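Local structure of heme-binding protein A (Haemophilus parasuis 29755, 3TPA) at residues F101-D106 with T181-P186; P110-N113 with T118-Y121; A234-G239 with P259-L264; A340-A345 with A380-K385; N486-N491 with F497-F502. The protein probably binds glutathione, although it is named for heme, as a family 5 extracellular solute-binding protein, probably of an ABC-type importer. The protein carries 1 engineered substitution. All coordinates share one frame; numbering follows the deposited sequence.

Contact 1: F101-D106 with T181-P186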
# COMPACT_ATOMS: atom_id res chain seq x y z
N PHE A 101 -16.18 -2.49 -12.70
CA PHE A 101 -15.64 -3.80 -12.35
C PHE A 101 -15.38 -4.64 -13.58
O PHE A 101 -14.32 -5.25 -13.73
CB PHE A 101 -16.60 -4.55 -11.41
CG PHE A 101 -16.45 -4.17 -9.96
CD1 PHE A 101 -15.80 -5.02 -9.08
CD2 PHE A 101 -16.90 -2.95 -9.50
CE1 PHE A 101 -15.66 -4.68 -7.76
CE2 PHE A 101 -16.75 -2.60 -8.17
CZ PHE A 101 -16.13 -3.45 -7.30
N GLN A 102 -16.37 -4.69 -14.47
CA GLN A 102 -16.32 -5.63 -15.58
C GLN A 102 -15.30 -5.27 -16.66
O GLN A 102 -14.75 -6.15 -17.30
CB GLN A 102 -17.72 -5.87 -16.17
CG GLN A 102 -18.65 -6.71 -15.24
CD GLN A 102 -18.02 -8.01 -14.82
OE1 GLN A 102 -17.76 -8.24 -13.64
NE2 GLN A 102 -17.78 -8.88 -15.79
N ARG A 103 -15.02 -3.98 -16.85
CA ARG A 103 -13.98 -3.57 -17.78
C ARG A 103 -12.72 -4.36 -17.43
O ARG A 103 -11.99 -4.83 -18.31
CB ARG A 103 -13.69 -2.07 -17.68
CG ARG A 103 -12.55 -1.63 -18.58
CD ARG A 103 -12.04 -0.22 -18.26
NE ARG A 103 -10.98 0.14 -19.19
CZ ARG A 103 -10.46 1.36 -19.32
NH1 ARG A 103 -10.90 2.36 -18.57
NH2 ARG A 103 -9.51 1.56 -20.22
N GLN A 104 -12.53 -4.54 -16.13
CA GLN A 104 -11.35 -5.18 -15.60
C GLN A 104 -11.44 -6.70 -15.62
O GLN A 104 -10.51 -7.36 -16.06
CB GLN A 104 -11.09 -4.68 -14.17
CG GLN A 104 -11.06 -3.13 -14.10
CD GLN A 104 -10.49 -2.61 -12.80
OE1 GLN A 104 -9.43 -3.05 -12.35
NE2 GLN A 104 -11.18 -1.66 -12.20
N ALA A 105 -12.56 -7.26 -15.15
CA ALA A 105 -12.67 -8.70 -14.93
C ALA A 105 -12.99 -9.53 -16.17
O ALA A 105 -12.70 -10.72 -16.22
CB ALA A 105 -13.71 -8.99 -13.86
N ASP A 106 -13.64 -8.90 -17.13
CA ASP A 106 -14.11 -9.58 -18.32
C ASP A 106 -13.19 -9.25 -19.47
O ASP A 106 -13.22 -8.14 -19.98
CB ASP A 106 -15.54 -9.10 -18.63
CG ASP A 106 -16.10 -9.69 -19.92
OD1 ASP A 106 -15.41 -10.50 -20.57
OD2 ASP A 106 -17.26 -9.34 -20.28
N THR A 181 -10.62 8.59 -24.44
CA THR A 181 -10.90 9.81 -23.71
C THR A 181 -11.35 9.50 -22.28
O THR A 181 -11.22 10.33 -21.38
CB THR A 181 -11.94 10.67 -24.43
OG1 THR A 181 -11.42 11.05 -25.70
CG2 THR A 181 -12.24 11.92 -23.64
N LEU A 182 -11.90 8.30 -22.07
CA LEU A 182 -12.38 7.90 -20.76
C LEU A 182 -11.23 7.92 -19.78
O LEU A 182 -11.39 8.29 -18.62
CB LEU A 182 -12.99 6.49 -20.81
CG LEU A 182 -13.76 6.01 -19.56
CD1 LEU A 182 -15.10 6.71 -19.39
CD2 LEU A 182 -13.95 4.52 -19.60
N ASP A 183 -10.06 7.52 -20.26
CA ASP A 183 -8.89 7.43 -19.40
C ASP A 183 -8.10 8.74 -19.31
O ASP A 183 -7.42 8.99 -18.33
CB ASP A 183 -7.98 6.29 -19.87
CG ASP A 183 -8.65 4.95 -19.78
OD1 ASP A 183 -9.22 4.65 -18.71
OD2 ASP A 183 -8.63 4.20 -20.78
N GLN A 184 -8.22 9.58 -20.33
CA GLN A 184 -7.40 10.78 -20.43
C GLN A 184 -8.08 12.03 -19.92
O GLN A 184 -7.41 12.97 -19.50
CB GLN A 184 -6.95 11.01 -21.88
CG GLN A 184 -6.06 9.91 -22.41
CD GLN A 184 -5.92 9.97 -23.91
OE1 GLN A 184 -6.41 10.89 -24.55
NE2 GLN A 184 -5.25 8.98 -24.48
N GLN A 185 -9.41 12.05 -19.96
CA GLN A 185 -10.18 13.19 -19.49
C GLN A 185 -11.19 12.69 -18.47
O GLN A 185 -12.36 12.46 -18.79
CB GLN A 185 -10.90 13.87 -20.66
CG GLN A 185 -10.03 14.04 -21.89
CD GLN A 185 -9.04 15.16 -21.74
OE1 GLN A 185 -9.23 16.07 -20.92
NE2 GLN A 185 -7.97 15.12 -22.52
N PRO A 186 -10.73 12.50 -17.23
CA PRO A 186 -11.53 11.79 -16.23
C PRO A 186 -12.79 12.54 -15.81
O PRO A 186 -12.78 13.76 -15.64
CB PRO A 186 -10.56 11.63 -15.05
CG PRO A 186 -9.51 12.71 -15.26
CD PRO A 186 -9.38 12.84 -16.75
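A buried salt bridge ties helix 94-105 to the short helix 181-184 in this family 5 solute-binding protein, with Arg103 on one side and Asp183 on the other. The backbones stay well apart, Arg103 and Leu182 being the nearest pair at 12.0 Å between their CA atoms, and the arginine spans the gap with CG anti to the backbone N (chi1 177°) and the chain extended from there to NE. It meets the aspartate end-on: NH1 donates to Asp183 OD1 at 2.8 Å, and NH2 to Asp183 OD2, also at 2.8 Å. Both oxygens receive the hydrogen on the syn lone pair, and the guanidinium and carboxylate planes are only 25° apart, so the two groups form a nearly flat paired ring of bonds. Leu182 brings CD2 to 3.9 Å from Arg103 NH1, at an oblique angle to the guanidinium. Each carboxylate oxygen has a second partner, Ser22 OG for OD1 and Ser115 OG for OD2, while Arg103 NE is bonded to the carbonyl of Tyr111. With two bonds from the arginine and two from serines, the carboxylate is fixed in rotation, and this buried, charge-paired setting would be expected to keep Asp183 ionised.

Contact 2: P110-N113 with T118-Y121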
# COMPACT_ATOMS: atom_id res chain seq x y z
N PRO A 110 -15.74 -4.61 -24.07
CA PRO A 110 -15.31 -3.64 -25.08
C PRO A 110 -14.27 -2.63 -24.58
O PRO A 110 -13.48 -2.13 -25.38
CB PRO A 110 -16.61 -2.92 -25.45
CG PRO A 110 -17.68 -3.91 -25.16
CD PRO A 110 -17.20 -4.68 -23.96
N TYR A 111 -14.27 -2.30 -23.29
CA TYR A 111 -13.29 -1.33 -22.80
C TYR A 111 -12.04 -1.99 -22.21
O TYR A 111 -11.12 -1.31 -21.78
CB TYR A 111 -13.92 -0.36 -21.78
CG TYR A 111 -14.36 0.97 -22.37
CD1 TYR A 111 -15.62 1.11 -22.98
CD2 TYR A 111 -13.52 2.09 -22.34
CE1 TYR A 111 -16.02 2.33 -23.51
CE2 TYR A 111 -13.92 3.30 -22.86
CZ TYR A 111 -15.16 3.42 -23.45
OH TYR A 111 -15.53 4.64 -23.97
N HIS A 112 -12.00 -3.32 -22.22
CA HIS A 112 -10.91 -4.07 -21.58
C HIS A 112 -9.52 -3.74 -22.14
O HIS A 112 -8.54 -3.75 -21.40
CB HIS A 112 -11.16 -5.58 -21.65
CG HIS A 112 -10.20 -6.39 -20.83
ND1 HIS A 112 -10.38 -6.62 -19.48
CD2 HIS A 112 -9.05 -7.03 -21.17
CE1 HIS A 112 -9.39 -7.37 -19.02
NE2 HIS A 112 -8.57 -7.63 -20.02
N ASN A 113 -9.44 -3.47 -23.44
CA ASN A 113 -8.17 -3.14 -24.11
C ASN A 113 -8.09 -1.70 -24.56
O ASN A 113 -7.19 -1.32 -25.29
CB ASN A 113 -7.95 -4.04 -25.32
CG ASN A 113 -7.69 -5.46 -24.93
OD1 ASN A 113 -6.92 -5.73 -24.01
ND2 ASN A 113 -8.36 -6.39 -25.61
N THR A 118 -3.84 -2.14 -18.63
CA THR A 118 -3.42 -3.30 -17.86
C THR A 118 -3.95 -3.14 -16.44
O THR A 118 -3.77 -2.09 -15.82
CB THR A 118 -1.91 -3.34 -17.76
OG1 THR A 118 -1.46 -2.03 -17.42
CG2 THR A 118 -1.30 -3.72 -19.11
N TYR A 119 -4.59 -4.18 -15.91
CA TYR A 119 -5.30 -4.03 -14.65
C TYR A 119 -4.44 -4.53 -13.51
O TYR A 119 -4.74 -5.54 -12.86
CB TYR A 119 -6.68 -4.67 -14.75
CG TYR A 119 -7.39 -4.06 -15.93
CD1 TYR A 119 -7.97 -2.80 -15.83
CD2 TYR A 119 -7.43 -4.70 -17.17
CE1 TYR A 119 -8.59 -2.19 -16.91
CE2 TYR A 119 -8.05 -4.10 -18.27
CZ TYR A 119 -8.63 -2.84 -18.13
OH TYR A 119 -9.24 -2.23 -19.20
N PHE A 120 -3.35 -3.79 -13.28
CA PHE A 120 -2.34 -4.15 -12.32
C PHE A 120 -2.93 -4.48 -10.96
O PHE A 120 -2.55 -5.44 -10.33
CB PHE A 120 -1.33 -3.02 -12.13
CG PHE A 120 -0.49 -2.73 -13.33
CD1 PHE A 120 0.51 -3.61 -13.71
CD2 PHE A 120 -0.69 -1.58 -14.07
CE1 PHE A 120 1.29 -3.35 -14.82
CE2 PHE A 120 0.09 -1.30 -15.17
CZ PHE A 120 1.08 -2.19 -15.55
N TYR A 121 -3.83 -3.63 -10.47
CA TYR A 121 -4.32 -3.80 -9.11
C TYR A 121 -5.36 -4.92 -9.04
O TYR A 121 -5.36 -5.72 -8.10
CB TYR A 121 -4.83 -2.47 -8.55
CG TYR A 121 -3.78 -1.70 -7.78
CD1 TYR A 121 -2.97 -0.78 -8.41
CD2 TYR A 121 -3.61 -1.89 -6.42
CE1 TYR A 121 -2.01 -0.08 -7.71
CE2 TYR A 121 -2.65 -1.19 -5.71
CZ TYR A 121 -1.85 -0.29 -6.36
OH TYR A 121 -0.88 0.41 -5.66
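His112 and Tyr119 lean against each other inside the loop that links helix 94-105 to helix 120-124, where Tyr119 holds the N-cap position of the second helix and is also the centre of an inverse gamma turn. The two rings are neither stacked nor edge-to-face: their planes stand at 41°, with centroids 4.9 Å apart. Tyr119 puts one corner of its ring over a face of the imidazole, off centre toward the rim, and CE2 comes to 3.6 Å from His112 CE1. The histidine reaches this place with CG anti to the backbone N (chi1 -171°), which swings the ring alongside the tyrosine.

The phenol passes on beyond the imidazole to the backbone. Its hydroxyl donates to the carbonyl of His112, with OH to O at 2.8 Å. That oxygen lies at the edge of the Tyr119 ring, close to the ring plane, but seen from the peptide the donor sits above the carbonyl plane, 47° out of it. A single residue therefore receives the tyrosine twice, on its side chain and on its main chain.

Arg103, on the preceding helix, reaches both residues. His112 ND1 is hydrogen-bonded to the carbonyl of Arg103, which helps to set the rotation of the imidazole, and Arg103 NE makes a weak bond to the tyrosine hydroxyl. The carbonyl O of Tyr111 also comes close, 3.3 Å from Tyr119 OH, but at too poor an angle for a hydrogen bond.

Contact 3: A234-G239 with P259-L264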
# COMPACT_ATOMS: atom_id res chain seq x y z
N ALA A 234 12.55 24.41 -0.52
CA ALA A 234 12.73 25.87 -0.52
C ALA A 234 11.41 26.59 -0.77
O ALA A 234 11.07 27.53 -0.07
CB ALA A 234 13.74 26.28 -1.59
N LYS A 235 10.65 26.11 -1.76
CA LYS A 235 9.41 26.77 -2.13
C LYS A 235 8.34 26.61 -1.06
O LYS A 235 7.48 27.47 -0.90
CB LYS A 235 8.89 26.28 -3.49
CG LYS A 235 9.63 26.90 -4.66
CD LYS A 235 9.16 26.37 -6.00
CE LYS A 235 8.11 27.28 -6.60
NZ LYS A 235 8.70 28.59 -6.98
N LEU A 236 8.41 25.50 -0.34
CA LEU A 236 7.44 25.22 0.73
C LEU A 236 7.63 26.24 1.85
O LEU A 236 6.67 26.86 2.30
CB LEU A 236 7.64 23.79 1.26
CG LEU A 236 6.66 23.26 2.31
CD1 LEU A 236 5.29 23.04 1.69
CD2 LEU A 236 7.19 21.97 2.90
N LYS A 237 8.87 26.42 2.28
CA LYS A 237 9.20 27.49 3.24
C LYS A 237 8.70 28.83 2.74
O LYS A 237 8.07 29.59 3.47
CB LYS A 237 10.71 27.56 3.50
CG LYS A 237 11.22 26.41 4.35
CD LYS A 237 12.63 26.67 4.86
CE LYS A 237 13.66 26.42 3.77
NZ LYS A 237 15.06 26.56 4.28
N ALA A 238 8.97 29.11 1.46
CA ALA A 238 8.55 30.35 0.83
C ALA A 238 7.03 30.50 0.64
O ALA A 238 6.56 31.56 0.22
CB ALA A 238 9.27 30.50 -0.51
N GLY A 239 6.28 29.45 0.92
CA GLY A 239 4.84 29.47 0.68
C GLY A 239 4.47 29.46 -0.79
O GLY A 239 3.33 29.77 -1.15
N PRO A 259 9.41 27.01 11.20
CA PRO A 259 8.11 27.56 11.60
C PRO A 259 7.09 27.50 10.48
O PRO A 259 5.90 27.35 10.75
CB PRO A 259 8.43 29.04 11.90
CG PRO A 259 9.87 29.06 12.24
CD PRO A 259 10.50 27.98 11.38
N GLN A 260 7.55 27.61 9.24
CA GLN A 260 6.64 27.66 8.09
C GLN A 260 6.07 26.29 7.73
O GLN A 260 5.16 26.19 6.91
CB GLN A 260 7.35 28.23 6.86
CG GLN A 260 8.10 29.52 7.10
CD GLN A 260 9.60 29.31 7.19
OE1 GLN A 260 10.08 28.40 7.86
NE2 GLN A 260 10.35 30.17 6.50
N ILE A 261 6.61 25.25 8.34
CA ILE A 261 6.29 23.87 7.96
C ILE A 261 5.62 23.09 9.08
O ILE A 261 6.02 23.15 10.25
CB ILE A 261 7.55 23.12 7.46
CG1 ILE A 261 8.07 23.76 6.17
CG2 ILE A 261 7.24 21.63 7.25
CD1 ILE A 261 9.48 23.34 5.81
N ASN A 262 4.57 22.38 8.68
CA ASN A 262 3.88 21.43 9.52
C ASN A 262 4.20 20.04 8.95
O ASN A 262 3.57 19.60 7.98
CB ASN A 262 2.38 21.71 9.46
CG ASN A 262 1.54 20.65 10.16
OD1 ASN A 262 2.01 19.93 11.04
ND2 ASN A 262 0.28 20.56 9.77
N LEU A 263 5.21 19.38 9.51
CA LEU A 263 5.65 18.10 8.99
C LEU A 263 4.86 16.95 9.62
O LEU A 263 5.04 16.63 10.79
CB LEU A 263 7.15 17.89 9.27
CG LEU A 263 7.67 16.54 8.73
CD1 LEU A 263 7.72 16.54 7.20
CD2 LEU A 263 9.03 16.21 9.31
N LEU A 264 3.97 16.34 8.84
CA LEU A 264 3.21 15.17 9.30
C LEU A 264 3.97 13.87 9.00
O LEU A 264 4.59 13.74 7.94
CB LEU A 264 1.84 15.13 8.64
CG LEU A 264 0.94 16.36 8.77
CD1 LEU A 264 -0.33 16.19 7.93
CD2 LEU A 264 0.59 16.62 10.22
O HOH W 1 9.01 32.14 4.27
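The last turn of helix 229-237 lies against the start of strand 261-276, their backbones closest where the CA atoms of Lys237 and Gln260 are 5.5 Å apart. The helix closes in a Schellman motif at Gly239, whose positive phi turns the chain away, while the other segment enters the mixed sheet in which strand 478-491 is its neighbour.

The apolar part is made by Leu236 and Ile261, whose side chains cross at about a right angle. Leu236 CD2 rests 3.8 Å from Ile261 CG1 and 3.9 Å from Ile261 CD1, so the methyl lies against the CG1-CD1 end of the isoleucine. CG1 of the isoleucine is set anti to its carbonyl carbon (chi1 -65°), and CD1 extends beyond it to the aliphatic base of Lys237, reaching CG at 3.8 Å. Leu236 also packs on Pro489 and Ile261 on Met255, which carry the apolar patch into the sheet and helix 249-255.

Toward Gln260 the contact turns polar. This residue bends at chi2 (103°), which folds its amide back beside Lys237, and CG approaches Lys237 O at 3.6 Å. The lysine itself bends at chi3, and its charged end belongs to a cation-pi pair with Tyr233 rather than to the strand.

The amide and the helix carbonyl are joined through solvent instead of directly: a water donates to Lys237 O at 2.8 Å and accepts from Gln260 NE2 at 3.3 Å.

Contact 4: A340-A345 with A380-K385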
# COMPACT_ATOMS: atom_id res chain seq x y z
N ALA A 340 25.98 -18.39 22.19
CA ALA A 340 25.63 -19.52 23.06
C ALA A 340 24.53 -20.39 22.43
O ALA A 340 24.61 -21.61 22.45
CB ALA A 340 25.22 -19.01 24.43
N LEU A 341 23.50 -19.75 21.88
CA LEU A 341 22.43 -20.44 21.17
C LEU A 341 22.97 -21.25 20.00
O LEU A 341 22.53 -22.36 19.76
CB LEU A 341 21.38 -19.46 20.65
CG LEU A 341 20.00 -19.53 21.28
CD1 LEU A 341 19.07 -18.54 20.61
CD2 LEU A 341 19.44 -20.94 21.20
N LEU A 342 23.92 -20.67 19.27
CA LEU A 342 24.58 -21.38 18.17
C LEU A 342 25.27 -22.67 18.63
O LEU A 342 25.17 -23.72 17.97
CB LEU A 342 25.59 -20.48 17.47
CG LEU A 342 25.01 -19.52 16.42
CD1 LEU A 342 26.14 -18.76 15.72
CD2 LEU A 342 24.18 -20.28 15.42
N ALA A 343 26.00 -22.59 19.74
CA ALA A 343 26.63 -23.77 20.32
C ALA A 343 25.56 -24.81 20.65
O ALA A 343 25.65 -25.97 20.26
CB ALA A 343 27.43 -23.39 21.59
N GLU A 344 24.54 -24.37 21.37
CA GLU A 344 23.39 -25.20 21.69
C GLU A 344 22.82 -25.93 20.47
O GLU A 344 22.45 -27.10 20.56
CB GLU A 344 22.31 -24.37 22.37
CG GLU A 344 21.15 -25.18 22.89
CD GLU A 344 20.21 -24.37 23.76
OE1 GLU A 344 20.62 -23.31 24.28
OE2 GLU A 344 19.06 -24.79 23.93
N ALA A 345 22.74 -25.24 19.33
CA ALA A 345 22.18 -25.82 18.11
C ALA A 345 23.16 -26.76 17.40
O ALA A 345 22.82 -27.35 16.38
CB ALA A 345 21.73 -24.70 17.15
N ALA A 380 29.60 -11.97 12.02
CA ALA A 380 30.99 -12.44 12.04
C ALA A 380 31.51 -12.66 13.46
O ALA A 380 32.21 -13.63 13.74
CB ALA A 380 31.91 -11.47 11.30
N LYS A 381 31.14 -11.74 14.35
CA LYS A 381 31.53 -11.82 15.75
C LYS A 381 31.01 -13.07 16.47
O LYS A 381 31.53 -13.44 17.51
CB LYS A 381 31.08 -10.58 16.52
CG LYS A 381 31.76 -9.29 16.09
CD LYS A 381 31.29 -8.14 16.96
CE LYS A 381 30.80 -6.96 16.14
NZ LYS A 381 30.13 -5.93 16.97
N ILE A 382 29.99 -13.73 15.93
CA ILE A 382 29.53 -14.98 16.55
C ILE A 382 29.90 -16.19 15.71
O ILE A 382 29.37 -17.27 15.90
CB ILE A 382 28.02 -14.99 16.85
CG1 ILE A 382 27.20 -15.01 15.56
CG2 ILE A 382 27.64 -13.82 17.74
CD1 ILE A 382 25.72 -15.29 15.79
N GLY A 383 30.83 -16.00 14.78
CA GLY A 383 31.36 -17.10 14.00
C GLY A 383 30.57 -17.42 12.75
O GLY A 383 30.84 -18.43 12.09
N VAL A 384 29.59 -16.58 12.41
CA VAL A 384 28.84 -16.77 11.17
C VAL A 384 29.47 -15.92 10.07
O VAL A 384 29.40 -14.68 10.11
CB VAL A 384 27.36 -16.40 11.30
CG1 VAL A 384 26.69 -16.36 9.92
CG2 VAL A 384 26.64 -17.36 12.22
N LYS A 385 30.08 -16.58 9.09
CA LYS A 385 30.82 -15.88 8.04
C LYS A 385 29.95 -15.72 6.80
O LYS A 385 29.88 -16.62 5.97
CB LYS A 385 32.09 -16.63 7.68
CG LYS A 385 33.04 -16.86 8.85
CD LYS A 385 32.88 -18.26 9.42
CE LYS A 385 33.79 -18.47 10.62
NZ LYS A 385 33.42 -19.69 11.41
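Leu342 fills the tight part of this contact with a single methyl group. Its CD1 meets Ile382 CD1 at 3.5 Å, closer than carbon atoms usually pack, and on the same methyl falls Val384 CG2 at 3.8 Å. The leucine and isoleucine side chains cross at about a right angle. Ile382 holds CG1 between its backbone N and carbonyl carbon (chi1 68°), a crowded position that carries CD1 round toward helix 335-344. The carbonyl O of Ile382 also lies 3.6 Å from Leu342 CD1. The leucine also touches Ala291 of helix 286-294, and Ile382 packs further on Leu335 and Ala338. All three touching residues are buried.

The outer side is looser and polar. Exposed Lys385 curls back along its own segment, with NZ donating to Gly383 O at 3.0 Å, and Lys381 forms a salt bridge with Asp378. On the other helix Glu344 pairs with Lys287.

The chain leaves its helix at Gly383, the positive-phi C-prime residue of a Schellman motif in which Val384 N bonds to Trp379 O and Gly383 N to Ala380 O. Helix 368-381 thus leads through a short turn into edge strand 384-389, parallel to strand 351-356: the helix-to-strand step of a beta-alpha-beta crossover.

Contact 5: N486-N491 with F497-F502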
# COMPACT_ATOMS: atom_id res chain seq x y z
N ASN A 486 6.44 7.56 6.57
CA ASN A 486 6.02 8.44 5.49
C ASN A 486 5.90 9.86 5.99
O ASN A 486 5.42 10.10 7.10
CB ASN A 486 4.68 7.99 4.90
CG ASN A 486 4.80 6.72 4.06
OD1 ASN A 486 5.74 6.56 3.28
ND2 ASN A 486 3.84 5.82 4.22
N TYR A 487 6.31 10.81 5.16
CA TYR A 487 6.22 12.22 5.51
C TYR A 487 5.33 12.97 4.55
O TYR A 487 5.40 12.78 3.35
CB TYR A 487 7.61 12.86 5.49
CG TYR A 487 8.55 12.30 6.52
CD1 TYR A 487 8.39 12.62 7.86
CD2 TYR A 487 9.59 11.47 6.16
CE1 TYR A 487 9.24 12.11 8.82
CE2 TYR A 487 10.47 10.95 7.12
CZ TYR A 487 10.29 11.29 8.45
OH TYR A 487 11.13 10.79 9.42
N VAL A 488 4.50 13.85 5.10
CA VAL A 488 3.81 14.85 4.29
C VAL A 488 4.16 16.24 4.82
O VAL A 488 3.61 16.70 5.83
CB VAL A 488 2.29 14.65 4.27
CG1 VAL A 488 1.62 15.80 3.54
CG2 VAL A 488 1.91 13.33 3.60
N PRO A 489 5.10 16.92 4.15
CA PRO A 489 5.48 18.28 4.58
C PRO A 489 4.46 19.30 4.08
O PRO A 489 4.26 19.44 2.87
CB PRO A 489 6.84 18.49 3.89
CG PRO A 489 7.25 17.12 3.36
CD PRO A 489 5.96 16.43 3.07
N LEU A 490 3.82 20.00 5.00
CA LEU A 490 2.81 20.98 4.65
C LEU A 490 3.22 22.40 5.02
O LEU A 490 3.88 22.62 6.03
CB LEU A 490 1.51 20.69 5.40
CG LEU A 490 0.79 19.38 5.18
CD1 LEU A 490 -0.34 19.26 6.18
CD2 LEU A 490 0.28 19.31 3.75
N ASN A 491 2.79 23.37 4.22
CA ASN A 491 2.89 24.75 4.67
C ASN A 491 1.92 24.99 5.82
O ASN A 491 0.86 24.36 5.89
CB ASN A 491 2.63 25.75 3.54
CG ASN A 491 2.97 27.19 3.96
OD1 ASN A 491 2.15 27.88 4.55
ND2 ASN A 491 4.20 27.61 3.68
N PHE A 497 -5.85 18.62 6.87
CA PHE A 497 -5.28 17.52 6.11
C PHE A 497 -4.99 16.39 7.07
O PHE A 497 -4.40 16.61 8.11
CB PHE A 497 -3.97 17.93 5.43
CG PHE A 497 -3.36 16.83 4.58
CD1 PHE A 497 -3.65 16.74 3.23
CD2 PHE A 497 -2.52 15.88 5.14
CE1 PHE A 497 -3.10 15.74 2.44
CE2 PHE A 497 -1.96 14.88 4.36
CZ PHE A 497 -2.26 14.81 3.00
N VAL A 498 -5.41 15.18 6.70
CA VAL A 498 -5.15 14.00 7.51
C VAL A 498 -4.28 13.03 6.71
O VAL A 498 -4.60 12.70 5.58
CB VAL A 498 -6.45 13.29 7.91
CG1 VAL A 498 -6.16 12.03 8.72
CG2 VAL A 498 -7.36 14.23 8.69
N GLN A 499 -3.17 12.60 7.30
CA GLN A 499 -2.27 11.72 6.58
C GLN A 499 -2.97 10.38 6.38
O GLN A 499 -3.63 9.88 7.29
CB GLN A 499 -0.97 11.53 7.36
CG GLN A 499 0.27 11.60 6.51
CD GLN A 499 1.53 11.31 7.29
OE1 GLN A 499 1.56 11.44 8.51
NE2 GLN A 499 2.57 10.89 6.59
N ASN A 500 -2.83 9.82 5.19
CA ASN A 500 -3.49 8.58 4.81
C ASN A 500 -2.50 7.42 4.99
O ASN A 500 -1.37 7.50 4.53
CB ASN A 500 -3.95 8.71 3.35
CG ASN A 500 -4.54 7.42 2.79
OD1 ASN A 500 -4.18 6.32 3.19
ND2 ASN A 500 -5.46 7.57 1.84
N PRO A 501 -2.92 6.34 5.68
CA PRO A 501 -2.01 5.21 5.95
C PRO A 501 -1.37 4.65 4.67
O PRO A 501 -0.24 4.16 4.69
CB PRO A 501 -2.93 4.16 6.58
CG PRO A 501 -4.10 4.91 7.09
CD PRO A 501 -4.29 6.07 6.14
N PHE A 502 -2.09 4.73 3.56
CA PHE A 502 -1.59 4.19 2.29
C PHE A 502 -0.66 5.15 1.57
O PHE A 502 -0.03 4.79 0.58
CB PHE A 502 -2.77 3.78 1.40
CG PHE A 502 -3.66 2.77 2.06
CD1 PHE A 502 -3.28 1.45 2.16
CD2 PHE A 502 -4.87 3.16 2.63
CE1 PHE A 502 -4.09 0.50 2.78
CE2 PHE A 502 -5.70 2.23 3.25
CZ PHE A 502 -5.30 0.89 3.35
O HOH W 2 1.73 5.33 6.14
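Asn486, on strand 478-491, is joined to the returning segment 497-502 in two ways. Its main-chain O accepts from Gln499 NE2 at 3.0 Å, and its side-chain ND2 reaches Pro501 O through a water that accepts from the amide at 2.9 Å and donates to the carbonyl at 2.7 Å. The two segments run nearly antiparallel, their end-to-end directions 176° apart, but side chains and water rather than a strand ladder link them.

Tyr487 points the other way, onto Ile252 and Glu265. Val488 turns back to the contact with its two methyls shared out: CG2 lies 3.8 Å from Gln499 CG, the side chains sliding past each other in opposite directions, and CG1 is 3.8 Å from Phe497 CE2, oblique to the ring. Pro489 takes no part here and packs on Ile244 and Met255. Leu490 closes the apolar run, with CD1 3.9 Å from Phe497 CB and CD2 over one face of the ring. The phenylalanine is placed there by a chi1 of -178°, and its ring also packs on Leu264 of the adjoining strand and on Phe507.

Farther along the second segment, Asn500 OD1 accepts from Phe502 N in an Asx turn across Asn500-Pro501.

The amide of Gln499 presents its N-H in its own plane, yet the nitrogen stands 72° out of the Asn486 carbonyl plane. This buried side chain thus bonds from above the carbonyl plane, an approach probably compatible with the backbone pairing of Asn486 with Arg266 in the neighbouring strand.

In the fold
Contacts 1 and 2 belong together: their centres are 7 Å apart, and Arg103 takes part in both. Contact 1 is buried and ionic, contact 2 partly buried and aromatic. Contacts 3 and 5, both partly buried, share neighbouring strands 261-276 and 478-491, joined by backbone bonds such as Asn262 N to Leu490 O at 2.8 Å; both mix apolar side chains with a bridging water. Contact 4 reaches the same sheet at its far edge, its centre about 43 Å from that of contact 5; it is buried although far from the chain's centre, and its touching side chains are purely apolar. It lies across the chain's centre from contacts 1 and 2.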